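Local structure of viral structural protein 4 (Bombyx mori cytoplasmic polyhedrosis virus, 6TZ0) at residues B[449-453]-B[532-537]; B[432-438]-B[524-529]. The protein binds GTP through a P-loop and probably serves as the nucleotide-binding partner of the viral RNA-dependent RNA polymerase during transcription. Residues are numbered along the deposited sequence.

Both contacts use helix 524-537: interaction 2 takes its N-terminal part and interaction 1 its C-terminal part, and their centres lie 14 Å apart. The partners on the other side, helix 434-438 and helix 442-457, follow each other in the chain, so the segments come in the order 432-438, 449-453, 524-529, 532-537 and the contacts interlock. They also touch: Tyr437 OH lies 3.0 Å from Asp532 OD2, probably a hydrogen bond, and Met449 CE packs 3.7 Å from the same Tyr437 OH. Together they pack two successive helices along one helix near the GTP-binding loop, and at interaction 1 this group also meets the RNA-dependent RNA polymerase.

Interaction 1 of 2, residues B[449-453]-B[532-537]; sequences MDEMN and DTYYRL
This is a buried helix-helix crossing between the middle of helix 442-457 and the C-terminal part of helix 524-537, with a salt bridge along one side. Both segments are helical; their axes approach to 10.3 Å and cross at -75°, so the contact is compact, burying 410 Å² in all. Met449 and Thr533 come closest, CA to CA 5.8 Å. Met449, extended in an m, t, t rotamer, suits this steep crossing because its long, flexible thioether can follow the other helix: CE meets Asp532 CB at 3.6 Å, CG meets Thr533 OG1 at 3.7 Å and SD meets Arg536 CD at 3.7 Å. Thr533, short and beta-branched, sits at the point of closest backbone approach; its CG2 lies 3.8 Å from Met452 CG, while OG1 is hydrogen-bonded to Phe529 O, one turn back. Arg536, with chi1 to chi3 all t, stretches across so that NH2 forms the salt bridge to Asp450 OD1 at 3.0 Å, joined by a weak hydrogen bond from NH1 to the same oxygen at 3.2 Å. Asn453 closes the far end, OD1 3.3 Å from Leu537 CD1. Outside the pair, Tyr534 stacks on His490 and touches Lys355 of the GTP site; the crossing is bordered by helix 417-427 at Met452 and by Thr367 of the RNA-dependent RNA polymerase at Asn453, Arg536 and Leu537.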
# COMPACT_ATOMS: atom_id res chain seq x y z
N MET B 449 18.33 8.29 34.17
CA MET B 449 18.43 8.22 32.72
C MET B 449 17.21 8.80 32.02
O MET B 449 17.32 9.24 30.88
CB MET B 449 18.63 6.78 32.27
CG MET B 449 19.90 6.16 32.78
SD MET B 449 20.06 4.44 32.31
CE MET B 449 21.38 3.98 33.41
N ASP B 450 16.05 8.82 32.69
CA ASP B 450 14.90 9.51 32.12
C ASP B 450 15.13 11.02 32.07
O ASP B 450 14.74 11.69 31.10
CB ASP B 450 13.64 9.18 32.90
CG ASP B 450 13.20 7.75 32.71
OD1 ASP B 450 13.53 7.17 31.65
OD2 ASP B 450 12.51 7.21 33.59
N GLU B 451 15.78 11.57 33.09
CA GLU B 451 16.14 12.99 33.08
C GLU B 451 17.21 13.28 32.02
O GLU B 451 17.18 14.33 31.37
CB GLU B 451 16.62 13.39 34.47
CG GLU B 451 15.50 13.37 35.50
CD GLU B 451 16.00 13.55 36.91
OE1 GLU B 451 17.23 13.49 37.13
OE2 GLU B 451 15.17 13.77 37.82
N MET B 452 18.13 12.34 31.82
CA MET B 452 19.09 12.48 30.73
C MET B 452 18.40 12.40 29.36
O MET B 452 18.81 13.09 28.43
CB MET B 452 20.18 11.42 30.85
CG MET B 452 21.34 11.65 29.93
SD MET B 452 22.26 13.14 30.36
CE MET B 452 22.99 13.56 28.79
N ASN B 453 17.35 11.59 29.23
CA ASN B 453 16.59 11.59 27.97
C ASN B 453 15.83 12.89 27.78
O ASN B 453 15.64 13.33 26.65
CB ASN B 453 15.63 10.40 27.92
CG ASN B 453 16.33 9.09 27.75
OD1 ASN B 453 17.37 9.02 27.10
ND2 ASN B 453 15.75 8.03 28.28
N ASP B 532 25.75 3.95 29.82
CA ASP B 532 24.54 3.20 30.15
C ASP B 532 23.29 3.86 29.57
O ASP B 532 22.37 3.16 29.13
CB ASP B 532 24.43 3.04 31.66
CG ASP B 532 25.38 2.01 32.20
OD1 ASP B 532 25.71 1.05 31.48
OD2 ASP B 532 25.81 2.16 33.36
N THR B 533 23.25 5.20 29.52
CA THR B 533 22.14 5.90 28.88
C THR B 533 22.07 5.60 27.39
O THR B 533 21.00 5.28 26.84
CB THR B 533 22.29 7.40 29.11
OG1 THR B 533 22.35 7.67 30.51
CG2 THR B 533 21.12 8.16 28.51
N TYR B 534 23.22 5.68 26.70
CA TYR B 534 23.25 5.42 25.27
C TYR B 534 22.96 3.96 24.96
O TYR B 534 22.35 3.67 23.93
CB TYR B 534 24.60 5.82 24.69
CG TYR B 534 24.88 7.30 24.72
CD1 TYR B 534 23.85 8.23 24.77
CD2 TYR B 534 26.18 7.77 24.71
CE1 TYR B 534 24.11 9.57 24.80
CE2 TYR B 534 26.45 9.11 24.75
CZ TYR B 534 25.42 10.01 24.79
OH TYR B 534 25.69 11.35 24.82
N TYR B 535 23.39 3.04 25.83
CA TYR B 535 23.02 1.64 25.69
C TYR B 535 21.52 1.45 25.82
O TYR B 535 20.92 0.67 25.07
CB TYR B 535 23.75 0.79 26.74
CG TYR B 535 23.31 -0.65 26.74
CD1 TYR B 535 23.70 -1.51 25.73
CD2 TYR B 535 22.48 -1.15 27.74
CE1 TYR B 535 23.29 -2.82 25.72
CE2 TYR B 535 22.07 -2.45 27.74
CZ TYR B 535 22.47 -3.29 26.72
OH TYR B 535 22.06 -4.60 26.71
N ARG B 536 20.90 2.16 26.76
CA ARG B 536 19.45 2.11 26.91
C ARG B 536 18.73 2.72 25.71
O ARG B 536 17.56 2.40 25.47
CB ARG B 536 19.06 2.79 28.23
CG ARG B 536 17.60 2.75 28.64
CD ARG B 536 17.43 3.23 30.07
NE ARG B 536 16.04 3.27 30.50
CZ ARG B 536 15.29 4.37 30.48
NH1 ARG B 536 15.81 5.51 30.08
NH2 ARG B 536 14.03 4.32 30.88
N LEU B 537 19.40 3.55 24.92
CA LEU B 537 18.79 4.07 23.71
C LEU B 537 19.26 3.40 22.42
O LEU B 537 18.77 3.76 21.35
CB LEU B 537 19.03 5.57 23.61
CG LEU B 537 18.35 6.46 24.63
CD1 LEU B 537 18.87 7.84 24.43
CD2 LEU B 537 16.85 6.39 24.43

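Interaction 2 of 2, residues B[432-438]-B[524-529]; sequences SEVAQYE and GVVQLF
Apolar side chains make most of this contact, in which the short helix 434-438 lies against the start of helix 524-537. The axes run in roughly the same direction, 29° apart, and approach to 9.8 Å; Val434 and Val525 are nearest, CA to CA 5.2 Å. The two segments bury 379 Å² and share no hydrogen bond. Val525, a compact branched residue, fits against the N-terminal turn: its CG2 is 3.5 Å from Ser432 O, 3.6 Å from Val434 N and 3.7 Å from Val434 CG2, and its CG1 is 4.1 Å from Tyr437 CB. One turn on, Leu528 (t, p) brings CD2 to 4.2 Å from Val434 CG1 and 3.7 Å from Tyr437 CD2, at the edge of the tyrosine ring.

The aromatic pair comes next. Tyr437 and Phe529, both with chi1 t, have ring centroids 6.0 Å apart and planes at 87°, and Tyr437 CE1 touches Phe529 CD1 at 3.7 Å. Tyrosine suits the place because its ring fills the apolar gap while its hydroxyl is hydrogen-bonded to Asp532 OD2, further along helix 524-537.

Polar groups shape the ends. Glu433 holds the N-cap position, and Ser432 N donates to Gln436 OE1 at 2.8 Å, tying the preceding loop to the first turn. Glu438 OE2 lies 3.3 Å from Leu528 CD2 and has a weak, long ion pair with Arg518.

Gly524 sits close to Arg520, which contacts GTP when nucleotide is bound (none is on this chain here), so this small hydrophobic helix pair borders the nucleotide site of a domain whose parallel sheet and P-loop are those of a P-loop NTPase fold.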
# COMPACT_ATOMS: atom_id res chain seq x y z
N SER B 432 29.25 11.35 42.83
CA SER B 432 30.56 11.86 42.45
C SER B 432 31.55 10.78 42.08
O SER B 432 32.57 11.09 41.45
CB SER B 432 31.16 12.70 43.59
OG SER B 432 30.36 13.83 43.88
N GLU B 433 31.29 9.52 42.43
CA GLU B 433 32.27 8.46 42.31
C GLU B 433 31.67 7.28 41.57
O GLU B 433 30.45 7.14 41.45
CB GLU B 433 32.75 7.99 43.69
CG GLU B 433 33.52 9.05 44.45
CD GLU B 433 34.84 9.38 43.80
OE1 GLU B 433 35.46 8.46 43.23
OE2 GLU B 433 35.24 10.56 43.85
N VAL B 434 32.56 6.43 41.05
CA VAL B 434 32.13 5.21 40.38
C VAL B 434 31.57 4.22 41.41
O VAL B 434 30.60 3.50 41.14
CB VAL B 434 33.30 4.61 39.58
CG1 VAL B 434 32.89 3.34 38.86
CG2 VAL B 434 33.83 5.61 38.60
N ALA B 435 32.16 4.20 42.61
CA ALA B 435 31.66 3.33 43.67
C ALA B 435 30.29 3.77 44.16
O ALA B 435 29.50 2.93 44.60
CB ALA B 435 32.65 3.30 44.83
N GLN B 436 29.99 5.06 44.09
CA GLN B 436 28.66 5.54 44.44
C GLN B 436 27.65 5.16 43.36
O GLN B 436 26.51 4.79 43.67
CB GLN B 436 28.67 7.05 44.62
CG GLN B 436 29.55 7.53 45.74
CD GLN B 436 29.53 9.04 45.87
OE1 GLN B 436 28.88 9.73 45.10
NE2 GLN B 436 30.27 9.56 46.84
N TYR B 437 28.05 5.24 42.09
CA TYR B 437 27.12 5.00 41.00
C TYR B 437 26.82 3.52 40.83
O TYR B 437 25.66 3.15 40.59
CB TYR B 437 27.69 5.58 39.70
CG TYR B 437 26.88 5.25 38.47
CD1 TYR B 437 25.65 5.85 38.25
CD2 TYR B 437 27.35 4.36 37.53
CE1 TYR B 437 24.91 5.56 37.13
CE2 TYR B 437 26.63 4.06 36.41
CZ TYR B 437 25.41 4.66 36.21
OH TYR B 437 24.68 4.36 35.09
N GLU B 438 27.83 2.66 40.97
CA GLU B 438 27.63 1.22 40.87
C GLU B 438 26.79 0.66 42.00
O GLU B 438 26.21 -0.42 41.85
CB GLU B 438 28.99 0.51 40.86
CG GLU B 438 29.78 0.65 39.58
CD GLU B 438 29.23 -0.21 38.46
OE1 GLU B 438 28.65 -1.27 38.77
OE2 GLU B 438 29.40 0.14 37.28
N GLY B 524 35.21 9.71 34.91
CA GLY B 524 34.78 8.38 34.51
C GLY B 524 33.37 8.03 34.94
O GLY B 524 32.77 7.12 34.36
N VAL B 525 32.84 8.73 35.94
CA VAL B 525 31.47 8.50 36.38
C VAL B 525 30.50 8.97 35.32
O VAL B 525 29.52 8.29 34.99
CB VAL B 525 31.21 9.22 37.71
CG1 VAL B 525 29.90 8.77 38.32
CG2 VAL B 525 32.38 9.05 38.63
N VAL B 526 30.76 10.16 34.77
CA VAL B 526 29.95 10.72 33.70
C VAL B 526 30.05 9.85 32.45
O VAL B 526 29.06 9.64 31.75
CB VAL B 526 30.40 12.16 33.42
CG1 VAL B 526 29.54 12.82 32.36
CG2 VAL B 526 30.40 12.96 34.71
N GLN B 527 31.23 9.30 32.20
CA GLN B 527 31.45 8.44 31.05
C GLN B 527 30.68 7.13 31.18
O GLN B 527 30.04 6.68 30.21
CB GLN B 527 32.94 8.17 30.89
CG GLN B 527 33.73 9.39 30.52
CD GLN B 527 33.41 9.87 29.13
OE1 GLN B 527 33.31 9.08 28.20
NE2 GLN B 527 33.24 11.18 28.97
N LEU B 528 30.69 6.52 32.36
CA LEU B 528 29.92 5.30 32.58
C LEU B 528 28.42 5.56 32.55
O LEU B 528 27.65 4.74 32.02
CB LEU B 528 30.34 4.67 33.91
CG LEU B 528 29.71 3.33 34.26
CD1 LEU B 528 30.09 2.29 33.23
CD2 LEU B 528 30.19 2.91 35.62
N PHE B 529 28.00 6.72 33.07
CA PHE B 529 26.59 7.09 33.05
C PHE B 529 26.10 7.31 31.62
O PHE B 529 25.00 6.86 31.26
CB PHE B 529 26.39 8.34 33.90
CG PHE B 529 24.97 8.82 33.97
CD1 PHE B 529 24.02 8.09 34.65
CD2 PHE B 529 24.60 10.01 33.37
CE1 PHE B 529 22.72 8.53 34.72
CE2 PHE B 529 23.30 10.45 33.44
CZ PHE B 529 22.36 9.71 34.11